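Local coordinates for protein DNA polymerase II large subunit (Pyrococcus horikoshii, PDB 7OEC) that contains an intein, the part crystallised here, which probably cuts itself out of the polymerase precursor by protein splicing, at residues Ile80-Glu85 with Val133-Ile138; Leu86-Glu91 with Ile161-Val166; Val98-Asn103 with Glu116-Ile121; Thr9-Gln14 with Val22-Leu27. The protein carries 2 engineered substitutions. All coordinates share one frame; numbering follows the deposited sequence.

Interaction 1: Ile80-Glu85 with Val133-Ile138; sequences IRFELE and VAVKKI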
loop_
_atom_site.group_PDB
_atom_site.type_symbol
_atom_site.label_atom_id
_atom_site.label_comp_id
_atom_site.label_asym_id
_atom_site.label_seq_id
_atom_site.Cartn_x
_atom_site.Cartn_y
_atom_site.Cartn_z
ATOM N N ILE A 80 -6.777 6.583 -8.658
ATOM C CA ILE A 80 -6.203 7.896 -8.430
ATOM C C ILE A 80 -4.696 7.726 -8.299
ATOM O O ILE A 80 -4.223 6.845 -7.572
ATOM C CB ILE A 80 -6.822 8.553 -7.183
ATOM C CG1 ILE A 80 -8.340 8.717 -7.403
ATOM C CG2 ILE A 80 -6.182 9.904 -6.911
ATOM C CD1 ILE A 80 -8.999 9.304 -6.244
ATOM N N ARG A 81 -3.955 8.560 -9.005
ATOM C CA ARG A 81 -2.508 8.588 -8.924
ATOM C C ARG A 81 -2.078 9.862 -8.220
ATOM O O ARG A 81 -2.513 10.966 -8.570
ATOM C CB ARG A 81 -1.904 8.538 -10.323
ATOM C CG ARG A 81 -0.377 8.578 -10.351
ATOM C CD ARG A 81 0.070 8.536 -11.787
ATOM N NE ARG A 81 1.479 8.832 -11.936
ATOM C CZ ARG A 81 2.457 7.958 -11.762
ATOM N NH1 ARG A 81 2.189 6.691 -11.405
ATOM N NH2 ARG A 81 3.706 8.372 -11.997
ATOM N N PHE A 82 -1.233 9.698 -7.226
ATOM C CA PHE A 82 -0.628 10.782 -6.480
ATOM C C PHE A 82 0.827 10.889 -6.879
ATOM O O PHE A 82 1.578 9.912 -6.770
ATOM C CB PHE A 82 -0.720 10.459 -4.996
ATOM C CG PHE A 82 -2.118 10.284 -4.530
ATOM C CD1 PHE A 82 -2.923 11.386 -4.323
ATOM C CD2 PHE A 82 -2.634 9.025 -4.348
ATOM C CE1 PHE A 82 -4.213 11.254 -3.949
ATOM C CE2 PHE A 82 -3.941 8.857 -3.890
ATOM C CZ PHE A 82 -4.742 9.982 -3.691
ATOM N N GLU A 83 1.218 12.066 -7.335
ATOM C CA GLU A 83 2.596 12.378 -7.644
ATOM C C GLU A 83 3.069 13.269 -6.529
ATOM O O GLU A 83 2.433 14.294 -6.244
ATOM C CB GLU A 83 2.697 13.107 -8.988
ATOM C CG GLU A 83 2.037 12.209 -10.057
ATOM C CD GLU A 83 2.042 12.778 -11.456
ATOM O OE1 GLU A 83 2.533 13.921 -11.604
ATOM O OE2 GLU A 83 1.579 12.070 -12.400
ATOM N N LEU A 84 4.203 12.914 -5.967
ATOM C CA LEU A 84 4.746 13.554 -4.795
ATOM C C LEU A 84 5.963 14.414 -5.112
ATOM O O LEU A 84 6.695 14.222 -6.099
ATOM C CB LEU A 84 5.128 12.477 -3.779
ATOM C CG LEU A 84 4.003 11.434 -3.498
ATOM C CD1 LEU A 84 4.404 10.494 -2.372
ATOM C CD2 LEU A 84 2.709 12.112 -3.127
ATOM N N GLU A 85 6.177 15.364 -4.209
ATOM C CA GLU A 85 7.414 16.106 -4.181
ATOM C C GLU A 85 8.547 15.089 -4.145
ATOM O O GLU A 85 8.495 14.074 -3.437
ATOM C CB GLU A 85 7.394 16.990 -2.927
ATOM C CG GLU A 85 8.547 17.848 -2.694
ATOM C CD GLU A 85 8.499 18.557 -1.324
ATOM O OE1 GLU A 85 7.610 18.278 -0.434
ATOM O OE2 GLU A 85 9.363 19.442 -1.149
ATOM N N VAL A 133 6.800 14.540 2.431
ATOM C CA VAL A 133 6.753 15.007 1.049
ATOM C C VAL A 133 5.332 15.449 0.718
ATOM O O VAL A 133 4.357 14.779 1.068
ATOM C CB VAL A 133 7.246 13.970 -0.001
ATOM C CG1 VAL A 133 8.733 13.676 0.189
ATOM C CG2 VAL A 133 6.423 12.719 0.017
ATOM N N ALA A 134 5.206 16.554 0.011
ATOM C CA ALA A 134 3.884 17.034 -0.352
ATOM C C ALA A 134 3.332 16.355 -1.613
ATOM O O ALA A 134 4.070 15.993 -2.533
ATOM C CB ALA A 134 3.958 18.542 -0.577
ATOM N N VAL A 135 2.007 16.191 -1.655
ATOM C CA VAL A 135 1.325 15.811 -2.889
ATOM C C VAL A 135 1.402 16.989 -3.846
ATOM O O VAL A 135 0.938 18.092 -3.531
ATOM C CB VAL A 135 -0.137 15.418 -2.632
ATOM C CG1 VAL A 135 -0.850 15.088 -3.930
ATOM C CG2 VAL A 135 -0.226 14.212 -1.699
ATOM N N LYS A 136 1.949 16.742 -5.036
ATOM C CA LYS A 136 2.159 17.786 -6.030
ATOM C C LYS A 136 1.102 17.749 -7.124
ATOM O O LYS A 136 0.647 18.803 -7.595
ATOM C CB LYS A 136 3.574 17.668 -6.633
ATOM C CG LYS A 136 3.911 18.768 -7.665
ATOM C CD LYS A 136 5.353 18.664 -8.205
ATOM C CE LYS A 136 5.589 17.320 -8.941
ATOM N NZ LYS A 136 4.577 16.971 -10.039
ATOM N N LYS A 137 0.629 16.552 -7.458
ATOM C CA LYS A 137 -0.351 16.428 -8.524
ATOM C C LYS A 137 -1.196 15.197 -8.285
ATOM O O LYS A 137 -0.693 14.182 -7.817
ATOM C CB LYS A 137 0.307 16.297 -9.898
ATOM C CG LYS A 137 -0.698 16.434 -11.018
ATOM C CD LYS A 137 -0.017 16.340 -12.385
ATOM C CE LYS A 137 -1.019 16.539 -13.545
ATOM N NZ LYS A 137 -1.293 17.999 -13.862
ATOM N N ILE A 138 -2.469 15.282 -8.623
ATOM C CA ILE A 138 -3.401 14.179 -8.480
ATOM C C ILE A 138 -4.077 13.969 -9.823
ATOM O O ILE A 138 -4.531 14.930 -10.458
ATOM C CB ILE A 138 -4.442 14.472 -7.396
ATOM C CG1 ILE A 138 -3.705 14.782 -6.106
ATOM C CG2 ILE A 138 -5.385 13.264 -7.223
ATOM C CD1 ILE A 138 -4.645 15.083 -4.972
#

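Interaction 2: Leu86-Glu91 with Ile161-Val166; sequences LGSSFE and INENIV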
loop_
_atom_site.group_PDB
_atom_site.type_symbol
_atom_site.label_atom_id
_atom_site.label_comp_id
_atom_site.label_asym_id
_atom_site.label_seq_id
_atom_site.Cartn_x
_atom_site.Cartn_y
_atom_site.Cartn_z
ATOM N N LEU A 86 9.563 15.348 -4.944
ATOM C CA LEU A 86 10.759 14.526 -5.142
ATOM C C LEU A 86 10.542 13.380 -6.126
ATOM O O LEU A 86 11.508 12.665 -6.437
ATOM C CB LEU A 86 11.456 14.026 -3.868
ATOM C CG LEU A 86 11.680 15.119 -2.817
ATOM C CD1 LEU A 86 12.399 14.490 -1.684
ATOM C CD2 LEU A 86 12.464 16.269 -3.324
ATOM N N GLY A 87 9.355 13.243 -6.709
ATOM C CA GLY A 87 9.181 12.433 -7.897
ATOM C C GLY A 87 8.599 11.054 -7.689
ATOM O O GLY A 87 8.390 10.336 -8.684
ATOM N N SER A 88 8.368 10.650 -6.435
ATOM C CA SER A 88 7.730 9.378 -6.137
ATOM C C SER A 88 6.226 9.461 -6.441
ATOM O O SER A 88 5.657 10.540 -6.682
ATOM C CB SER A 88 8.034 8.948 -4.703
ATOM O OG SER A 88 7.494 9.893 -3.819
ATOM N N SER A 89 5.586 8.293 -6.500
ATOM C CA SER A 89 4.165 8.251 -6.824
ATOM C C SER A 89 3.559 6.949 -6.333
ATOM O O SER A 89 4.252 5.946 -6.118
ATOM C CB SER A 89 3.896 8.408 -8.334
ATOM O OG SER A 89 4.494 7.352 -9.076
ATOM N N PHE A 90 2.234 6.970 -6.238
ATOM C CA PHE A 90 1.496 5.735 -6.014
ATOM C C PHE A 90 0.070 5.887 -6.511
ATOM O O PHE A 90 -0.415 7.002 -6.709
ATOM C CB PHE A 90 1.494 5.279 -4.558
ATOM C CG PHE A 90 0.713 6.136 -3.591
ATOM C CD1 PHE A 90 1.216 7.355 -3.173
ATOM C CD2 PHE A 90 -0.466 5.665 -3.018
ATOM C CE1 PHE A 90 0.574 8.114 -2.242
ATOM C CE2 PHE A 90 -1.128 6.427 -2.051
ATOM C CZ PHE A 90 -0.586 7.654 -1.653
ATOM N N GLU A 91 -0.609 4.746 -6.670
ATOM C CA GLU A 91 -1.961 4.708 -7.210
ATOM C C GLU A 91 -2.816 3.818 -6.339
ATOM O O GLU A 91 -2.344 2.781 -5.866
ATOM C CB GLU A 91 -1.986 4.107 -8.628
ATOM C CG GLU A 91 -1.232 4.961 -9.611
ATOM C CD GLU A 91 -1.118 4.366 -10.999
ATOM O OE1 GLU A 91 -1.599 3.237 -11.255
ATOM O OE2 GLU A 91 -0.552 5.058 -11.857
ATOM N N ILE A 161 4.932 1.300 0.448
ATOM C CA ILE A 161 4.779 0.965 -0.960
ATOM C C ILE A 161 5.644 1.840 -1.855
ATOM O O ILE A 161 6.050 2.941 -1.506
ATOM C CB ILE A 161 3.318 1.014 -1.426
ATOM C CG1 ILE A 161 2.741 2.407 -1.324
ATOM C CG2 ILE A 161 2.499 -0.079 -0.692
ATOM C CD1 ILE A 161 1.406 2.540 -2.061
ATOM N N ASN A 162 5.928 1.321 -3.035
ATOM C CA ASN A 162 6.666 2.048 -4.055
ATOM C C ASN A 162 7.924 2.640 -3.419
ATOM O O ASN A 162 8.692 1.881 -2.812
ATOM C CB ASN A 162 5.760 3.022 -4.773
ATOM C CG ASN A 162 4.681 2.313 -5.547
ATOM O OD1 ASN A 162 4.726 1.100 -5.717
ATOM N ND2 ASN A 162 3.697 3.059 -6.012
ATOM N N GLU A 163 8.187 3.934 -3.589
ATOM C CA GLU A 163 9.387 4.564 -3.048
ATOM C C GLU A 163 9.166 4.900 -1.576
ATOM O O GLU A 163 9.146 6.063 -1.157
ATOM C CB GLU A 163 9.741 5.804 -3.855
ATOM C CG GLU A 163 9.906 5.492 -5.348
ATOM C CD GLU A 163 8.661 5.798 -6.213
ATOM O OE1 GLU A 163 7.538 5.881 -5.668
ATOM O OE2 GLU A 163 8.824 5.970 -7.468
ATOM N N ASN A 164 8.999 3.836 -0.785
ATOM C CA ASN A 164 9.049 3.921 0.676
ATOM C C ASN A 164 7.907 4.767 1.267
ATOM O O ASN A 164 8.051 5.374 2.332
ATOM C CB ASN A 164 10.426 4.404 1.160
ATOM C CG ASN A 164 11.567 3.484 0.780
ATOM O OD1 ASN A 164 11.454 2.563 -0.002
ATOM N ND2 ASN A 164 12.679 3.748 1.360
ATOM N N ILE A 165 6.726 4.698 0.641
ATOM C CA ILE A 165 5.571 5.516 1.000
ATOM C C ILE A 165 4.721 4.803 2.037
ATOM O O ILE A 165 4.276 3.680 1.811
ATOM C CB ILE A 165 4.745 5.833 -0.255
ATOM C CG1 ILE A 165 5.531 6.749 -1.187
ATOM C CG2 ILE A 165 3.427 6.450 0.139
ATOM C CD1 ILE A 165 5.079 6.650 -2.632
ATOM N N VAL A 166 4.436 5.462 3.153
ATOM C CA VAL A 166 3.569 4.872 4.171
ATOM C C VAL A 166 2.119 5.088 3.761
ATOM O O VAL A 166 1.702 6.226 3.510
ATOM C CB VAL A 166 3.824 5.506 5.545
ATOM C CG1 VAL A 166 2.831 4.951 6.613
ATOM C CG2 VAL A 166 5.233 5.247 5.983
HETATM O O HOH W 1 7.201 7.964 -9.532
HETATM O O HOH W 2 6.021 4.600 -8.243
HETATM O O HOH W 3 1.011 2.256 -7.117
#

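Interaction 3: Val98-Asn103 with Glu116-Ile121; sequences VLVYEN and EGNIII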
loop_
_atom_site.group_PDB
_atom_site.type_symbol
_atom_site.label_atom_id
_atom_site.label_comp_id
_atom_site.label_asym_id
_atom_site.label_seq_id
_atom_site.Cartn_x
_atom_site.Cartn_y
_atom_site.Cartn_z
ATOM N N VAL A 98 -6.124 6.505 2.448
ATOM C CA VAL A 98 -4.787 7.049 2.264
ATOM C C VAL A 98 -4.458 7.795 3.545
ATOM O O VAL A 98 -5.304 8.515 4.088
ATOM C CB VAL A 98 -4.770 8.008 1.049
ATOM C CG1 VAL A 98 -3.402 8.739 0.907
ATOM C CG2 VAL A 98 -5.023 7.219 -0.248
ATOM N N LEU A 99 -3.222 7.649 4.012
ATOM C CA LEU A 99 -2.762 8.343 5.207
ATOM C C LEU A 99 -2.004 9.602 4.829
ATOM O O LEU A 99 -1.042 9.549 4.062
ATOM C CB LEU A 99 -1.833 7.456 6.014
ATOM C CG LEU A 99 -2.500 6.179 6.477
ATOM C CD1 LEU A 99 -1.536 5.398 7.293
ATOM C CD2 LEU A 99 -3.758 6.436 7.289
ATOM N N VAL A 100 -2.449 10.731 5.355
ATOM C CA VAL A 100 -1.767 12.005 5.188
ATOM C C VAL A 100 -1.386 12.506 6.569
ATOM O O VAL A 100 -2.025 12.177 7.562
ATOM C CB VAL A 100 -2.613 13.035 4.418
ATOM C CG1 VAL A 100 -2.909 12.576 3.009
ATOM C CG2 VAL A 100 -3.882 13.274 5.079
ATOM N N TYR A 101 -0.334 13.285 6.649
ATOM C CA TYR A 101 0.191 13.671 7.947
ATOM C C TYR A 101 -0.124 15.127 8.212
ATOM O O TYR A 101 0.282 16.006 7.459
ATOM C CB TYR A 101 1.684 13.476 7.984
ATOM C CG TYR A 101 2.229 13.434 9.384
ATOM C CD1 TYR A 101 2.937 14.508 9.895
ATOM C CD2 TYR A 101 2.052 12.308 10.194
ATOM C CE1 TYR A 101 3.486 14.471 11.190
ATOM C CE2 TYR A 101 2.565 12.268 11.489
ATOM C CZ TYR A 101 3.286 13.349 11.974
ATOM O OH TYR A 101 3.805 13.281 13.249
ATOM N N GLU A 102 -0.889 15.381 9.251
ATOM C CA GLU A 102 -1.420 16.715 9.483
ATOM C C GLU A 102 -1.313 16.986 10.967
ATOM O O GLU A 102 -1.810 16.197 11.781
ATOM C CB GLU A 102 -2.881 16.839 9.006
ATOM C CG GLU A 102 -3.034 16.628 7.507
ATOM C CD GLU A 102 -4.409 16.983 6.929
ATOM O OE1 GLU A 102 -4.431 17.336 5.699
ATOM O OE2 GLU A 102 -5.432 16.905 7.683
ATOM N N ASN A 103 -0.649 18.084 11.312
ATOM C CA ASN A 103 -0.636 18.573 12.690
ATOM C C ASN A 103 -0.236 17.451 13.657
ATOM O O ASN A 103 -0.839 17.247 14.725
ATOM C CB ASN A 103 -1.981 19.224 13.072
ATOM C CG ASN A 103 -2.161 20.675 12.485
ATOM O OD1 ASN A 103 -2.521 20.853 11.310
ATOM N ND2 ASN A 103 -1.905 21.697 13.317
ATOM N N GLU A 116 -3.910 18.297 -3.263
ATOM C CA GLU A 116 -2.568 18.799 -3.481
ATOM C C GLU A 116 -2.127 19.594 -2.253
ATOM O O GLU A 116 -2.893 20.390 -1.691
ATOM C CB GLU A 116 -2.510 19.682 -4.722
ATOM C CG GLU A 116 -2.519 18.936 -5.991
ATOM C CD GLU A 116 -2.498 19.896 -7.195
ATOM O OE1 GLU A 116 -2.256 21.121 -7.017
ATOM O OE2 GLU A 116 -2.744 19.432 -8.315
ATOM N N GLY A 117 -0.872 19.376 -1.855
ATOM C CA GLY A 117 -0.302 20.003 -0.696
ATOM C C GLY A 117 -0.431 19.202 0.564
ATOM O O GLY A 117 0.210 19.558 1.564
ATOM N N ASN A 118 -1.275 18.170 0.577
ATOM C CA ASN A 118 -1.302 17.280 1.730
ATOM C C ASN A 118 0.063 16.591 1.845
ATOM O O ASN A 118 0.757 16.374 0.843
ATOM C CB ASN A 118 -2.388 16.192 1.611
ATOM C CG ASN A 118 -3.810 16.705 1.776
ATOM O OD1 ASN A 118 -4.746 15.927 1.585
ATOM N ND2 ASN A 118 -3.992 17.986 2.112
ATOM N N ILE A 119 0.441 16.213 3.067
ATOM C CA ILE A 119 1.744 15.593 3.326
ATOM C C ILE A 119 1.617 14.073 3.401
ATOM O O ILE A 119 0.792 13.545 4.152
ATOM C CB ILE A 119 2.362 16.140 4.625
ATOM C CG1 ILE A 119 2.561 17.653 4.510
ATOM C CG2 ILE A 119 3.656 15.399 5.000
ATOM C CD1 ILE A 119 3.550 18.100 3.467
ATOM N N ILE A 120 2.517 13.380 2.702
ATOM C CA ILE A 120 2.696 11.933 2.766
ATOM C C ILE A 120 4.023 11.658 3.461
ATOM O O ILE A 120 4.983 12.429 3.311
ATOM C CB ILE A 120 2.716 11.357 1.331
ATOM C CG1 ILE A 120 1.430 11.647 0.588
ATOM C CG2 ILE A 120 3.066 9.897 1.311
ATOM C CD1 ILE A 120 0.249 10.918 1.116
ATOM N N ILE A 121 4.087 10.579 4.240
ATOM C CA ILE A 121 5.303 10.190 4.939
ATOM C C ILE A 121 6.006 9.119 4.122
ATOM O O ILE A 121 5.392 8.124 3.722
ATOM C CB ILE A 121 4.985 9.697 6.370
ATOM C CG1 ILE A 121 4.315 10.816 7.175
ATOM C CG2 ILE A 121 6.203 9.114 7.049
ATOM C CD1 ILE A 121 5.107 12.075 7.255
HETATM O O HOH W 4 1.737 8.843 4.670
#

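Interaction 4: Thr9-Gln14 with Val22-Leu27; sequences TRILVQ and VTLKEL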
loop_
_atom_site.group_PDB
_atom_site.type_symbol
_atom_site.label_atom_id
_atom_site.label_comp_id
_atom_site.label_asym_id
_atom_site.label_seq_id
_atom_site.Cartn_x
_atom_site.Cartn_y
_atom_site.Cartn_z
ATOM N N THR A 9 2.122 -2.127 -8.142
ATOM C CA THR A 9 2.541 -1.461 -6.923
ATOM C C THR A 9 3.549 -2.332 -6.202
ATOM O O THR A 9 3.348 -3.542 -6.066
ATOM C CB THR A 9 1.319 -1.292 -6.023
ATOM O OG1 THR A 9 0.301 -0.522 -6.663
ATOM C CG2 THR A 9 1.662 -0.604 -4.721
ATOM N N ARG A 10 4.621 -1.715 -5.720
ATOM C CA ARG A 10 5.635 -2.450 -4.991
ATOM C C ARG A 10 5.350 -2.342 -3.506
ATOM O O ARG A 10 4.862 -1.311 -3.023
ATOM C CB ARG A 10 7.039 -1.933 -5.295
ATOM C CG ARG A 10 7.572 -2.372 -6.658
ATOM C CD ARG A 10 6.991 -1.561 -7.784
ATOM N NE ARG A 10 7.332 -0.135 -7.716
ATOM C CZ ARG A 10 6.553 0.852 -8.182
ATOM N NH1 ARG A 10 5.353 0.578 -8.752
ATOM N NH2 ARG A 10 6.967 2.119 -8.043
ATOM N N ILE A 11 5.647 -3.413 -2.784
ATOM C CA ILE A 11 5.460 -3.436 -1.348
ATOM C C ILE A 11 6.692 -3.995 -0.635
ATOM O O ILE A 11 7.338 -4.937 -1.117
ATOM C CB ILE A 11 4.193 -4.228 -0.989
ATOM C CG1 ILE A 11 3.880 -4.087 0.490
ATOM C CG2 ILE A 11 4.323 -5.604 -1.469
ATOM C CD1 ILE A 11 2.460 -4.514 0.822
ATOM N N LEU A 12 7.035 -3.378 0.502
ATOM C CA LEU A 12 8.199 -3.779 1.285
ATOM C C LEU A 12 7.845 -4.940 2.206
ATOM O O LEU A 12 6.929 -4.848 3.039
ATOM C CB LEU A 12 8.680 -2.602 2.113
ATOM C CG LEU A 12 9.987 -2.774 2.881
ATOM C CD1 LEU A 12 11.153 -3.048 1.938
ATOM C CD2 LEU A 12 10.249 -1.564 3.775
ATOM N N VAL A 13 8.555 -6.049 2.019
ATOM C CA VAL A 13 8.343 -7.286 2.739
ATOM C C VAL A 13 9.686 -7.809 3.231
ATOM O O VAL A 13 10.758 -7.328 2.860
ATOM C CB VAL A 13 7.645 -8.355 1.866
ATOM C CG1 VAL A 13 6.210 -7.880 1.512
ATOM C CG2 VAL A 13 8.425 -8.708 0.615
ATOM N N GLN A 14 9.602 -8.787 4.112
ATOM C CA GLN A 14 10.750 -9.535 4.579
ATOM C C GLN A 14 10.516 -10.974 4.154
ATOM O O GLN A 14 9.536 -11.592 4.592
ATOM C CB GLN A 14 10.838 -9.472 6.097
ATOM C CG GLN A 14 12.167 -10.031 6.525
ATOM C CD GLN A 14 12.264 -10.210 7.967
ATOM O OE1 GLN A 14 13.058 -9.538 8.606
ATOM N NE2 GLN A 14 11.460 -11.127 8.520
ATOM N N VAL A 22 8.494 -6.421 -3.498
ATOM C CA VAL A 22 7.874 -7.240 -4.537
ATOM C C VAL A 22 6.651 -6.498 -5.034
ATOM O O VAL A 22 6.079 -5.687 -4.319
ATOM C CB VAL A 22 7.472 -8.640 -4.039
ATOM C CG1 VAL A 22 8.683 -9.409 -3.577
ATOM C CG2 VAL A 22 6.498 -8.540 -2.921
ATOM N N THR A 23 6.233 -6.773 -6.266
ATOM C CA THR A 23 4.976 -6.157 -6.668
ATOM C C THR A 23 3.819 -6.894 -6.003
ATOM O O THR A 23 3.955 -8.026 -5.543
ATOM C CB THR A 23 4.759 -6.220 -8.175
ATOM O OG1 THR A 23 4.666 -7.578 -8.569
ATOM C CG2 THR A 23 5.870 -5.499 -8.949
ATOM N N LEU A 24 2.659 -6.250 -5.968
ATOM C CA LEU A 24 1.498 -6.911 -5.391
ATOM C C LEU A 24 1.102 -8.133 -6.205
ATOM O O LEU A 24 0.652 -9.137 -5.649
ATOM C CB LEU A 24 0.339 -5.935 -5.295
ATOM C CG LEU A 24 0.328 -5.032 -4.101
ATOM C CD1 LEU A 24 -0.777 -4.101 -4.200
ATOM C CD2 LEU A 24 0.126 -5.856 -2.900
ATOM N N LYS A 25 1.227 -8.063 -7.525
ATOM C CA LYS A 25 0.990 -9.259 -8.331
ATOM C C LYS A 25 1.949 -10.404 -7.960
ATOM O O LYS A 25 1.532 -11.570 -7.816
ATOM C CB LYS A 25 1.044 -8.900 -9.812
ATOM C CG LYS A 25 0.687 -10.093 -10.709
ATOM C CD LYS A 25 0.599 -9.669 -12.162
ATOM C CE LYS A 25 0.836 -10.878 -13.061
ATOM N NZ LYS A 25 1.243 -10.487 -14.491
ATOM N N GLU A 26 3.248 -10.093 -7.790
ATOM C CA GLU A 26 4.218 -11.106 -7.355
ATOM C C GLU A 26 3.882 -11.616 -5.961
ATOM O O GLU A 26 3.987 -12.820 -5.673
ATOM C CB GLU A 26 5.641 -10.533 -7.336
ATOM C CG GLU A 26 6.196 -10.231 -8.687
ATOM C CD GLU A 26 7.584 -9.544 -8.607
ATOM O OE1 GLU A 26 7.878 -8.679 -7.700
ATOM O OE2 GLU A 26 8.380 -9.883 -9.496
ATOM N N LEU A 27 3.464 -10.707 -5.082
ATOM C CA LEU A 27 3.072 -11.116 -3.737
ATOM C C LEU A 27 1.922 -12.118 -3.796
ATOM O O LEU A 27 1.944 -13.148 -3.116
ATOM C CB LEU A 27 2.707 -9.890 -2.893
ATOM C CG LEU A 27 2.303 -10.157 -1.436
ATOM C CD1 LEU A 27 3.515 -10.710 -0.722
ATOM C CD2 LEU A 27 1.790 -8.928 -0.782
#

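Interaction 1: Ile80-Glu85 with Val133-Ile138
Ile138 lies alongside Phe82, both side chains pointing the same way, with Ile138 CG1 3.9 Å from Phe82 CD1. The pair belongs to two antiparallel strands of the intein's Hint (hedgehog/intein) fold, and a classic beta bulge interrupts their pairing. At the bulge Lys136 and Lys137 both face Glu83. Glu83 O accepts from Lys136 N at 2.8 Å and from Lys137 N at 3.1 Å, so two amides grip one carbonyl oxygen. The register then moves by one residue, and Leu84 pairs with Val135.

Ile138 also meets Ile80 through their CG2 methyls, 3.5 Å apart, a tight contact. The same Ile80 methyl lies over one face of the Phe82 ring, toward its rim. Leu84 divides its branches: CD1 touches Val133 CG2, while CD2 touches Val135 CG2. Loop residues Ala111 and Val114 also pack on Phe82.

The face that carries Glu83 and Lys137 is charged. Arg81 NE forms a salt bridge with Glu83 OE2 at 3.3 Å, and the oxygen lies in the guanidinium plane. Lys136 NZ joins this network through a long salt bridge of 4.0 Å to Glu83 OE1. Arg81 has a second acid partner: its NH1 forms a salt bridge with Glu91.

Past the bulge, Glu85 holds CG anti to its backbone N (chi1 -179°) and is extended beyond it. The carboxylate thus comes to Ala134, and Glu85 OE1 takes Ala134 N at 3.0 Å on its anti lone pair.

Interaction 2: Leu86-Glu91 with Ile161-Val166
Asn162 and Glu163 each make one direct hydrogen bond to the backbone of Ser89. Asn162 ND2 donates to Ser89 O at 2.9 Å; the oxygen lies 15° out of the Asn162 amide plane. Ser89 N donates to Glu163 OE1 at 3.2 Å and meets the carboxylate from above its plane. Glu163 is bent at chi2 (98°), and its carboxylate lies against Ser88, with OE1 3.3 Å from Ser88 CB. The other end of the Asn162 amide, OD1, is taken by Arg10 N.

Water adds further links. One molecule donates to Gly87 O and to Glu163 OE2, and accepts from the hydroxyl of Ser89. Another accepts from both Glu91 N and Asn162 ND2, so this amide nitrogen has two acceptors.

Asn162 and Glu163 belong to the tight turn that joins strands 158-161 and 165-168, close to the C-terminal end of the intein. Glu163 is the centre of an inverse gamma turn. Asn164 and Ile165 both face Ile161, which makes a G1 beta bulge.

Apolar contacts centre on Phe90. Ile165 CG2 sits over one face of its ring, and Ile165 CD1 is 4.0 Å from Phe90 CD1. Ile161 crosses Phe90 at about a right angle and brings CD1 to 3.7 Å from Phe90 CB. The Phe90 ring also meets the ring of Phe82, and Ile165 packs further on Ile120 and Leu84.

Interaction 3: Val98-Asn103 with Glu116-Ile121
Tyr101 and Ile121 cross at a slant, and the isoleucine touches the tyrosine near its root. Ile121 CD1 lies 3.8 Å from Tyr101 CB and equally close to CG. A chi1 of -162° puts Tyr101 CG anti to the backbone N, beside Ile121 CD1; the far end of the ring leads away from 116-121. On the same tyrosine, CB also meets Ile119 CG2.

Val100 slants across Asn118, with its CG1 3.9 Å from Asn118 CB. Ile120 turns its tip back toward the other strand: CD1 reaches Leu99 O at 3.5 Å and Val100 CG1 at 4.0 Å. Glu102 and Asn118 set their flat groups almost perpendicular, 89° apart. Asn118 ND2 is 3.7 Å from Glu102 OE1, too far for a hydrogen bond. Asn118 OD1 instead accepts from Arg115 N and Lys109 NZ.

The short strand segments cross at 109°, and they share one direct backbone hydrogen bond, Tyr101 N to Ile119 O at 2.8 Å. A water donates to Leu99 O and accepts from Ile121 N, and so bridges the two strands.

In the intein's Hint fold, this contact sets strand 97-102 of one hairpin across strand 119-123. Strand 105-110 completes the hairpin and brings Phe106 edge-to-face to Tyr101. Strand 119-123 is outermost in its four-strand sheet, and strand 130-141 pairs with it.

Interaction 4: Thr9-Gln14 with Val22-Leu27
Ile11 packs against Val22 and then reaches the helix that follows it. Its CB is 4.1 Å from Val22 O. With CG1 anti to the backbone N (chi1 -172°), CG2 is the branch turned to Val22, and it comes within 3.3 Å of Val22 O. The same Ile11 CG2 meets Val22 CG2 at 3.9 Å, Leu24 CD2 at 4.4 Å and Leu27 CD2 at 4.2 Å. Beyond CG1, the tip atom CD1 makes no close contact with 22-27. Val13 adds to the apolar patch, crossing Val22 at about a right angle with CG2 against CG2.

The backbone frame is a beta hairpin that runs straight into a helix. Ile11 and Val22 form a hydrogen-bonded antiparallel pair, with both N-H groups used. Arg10 and Thr23 form the next, non-hydrogen-bonded pair. One step on, the chain has turned into the helix, yet Leu24 N still donates to Thr9 O at 2.8 Å.

Thr23 is the N-cap and forms a capping box with Glu26. Glu26 N donates to Thr23 OG1 at 3.0 Å. In return, Thr23 N donates to Glu26 OE1 at 2.9 Å, so the two bonds close the box at the helix N-terminus.

Strand 50-56 pairs with strand 10-15, and its Val52 packs on Ile11. Leu151 of strand 147-153 touches both Ile11 and Leu27. Leu27 of helix 24-29 also touches Ile67 and Val70 of strand 61-74.

Interactions 1 and 3 meet the same four-strand sheet: strand 130-141 of interaction 1 pairs with strand 119-123 of interaction 3. Both are partly buried, but interaction 1 carries a charged, partly solvent-facing side, while interaction 3 is mostly apolar with one direct backbone bond. Interaction 2 adjoins both. It shares the sheet with interaction 1 through strands 79-84 and 89-93, and Val166 N bonds to Ile121 O of interaction 3. Its polar links run from side chains and waters to backbone groups. Interaction 4 is the buried one, a hairpin and helix start in the eight-strand sheet. The 161-166 segment of interaction 2 touches its Thr9 and Arg10; interactions 1 and 3 do not touch it.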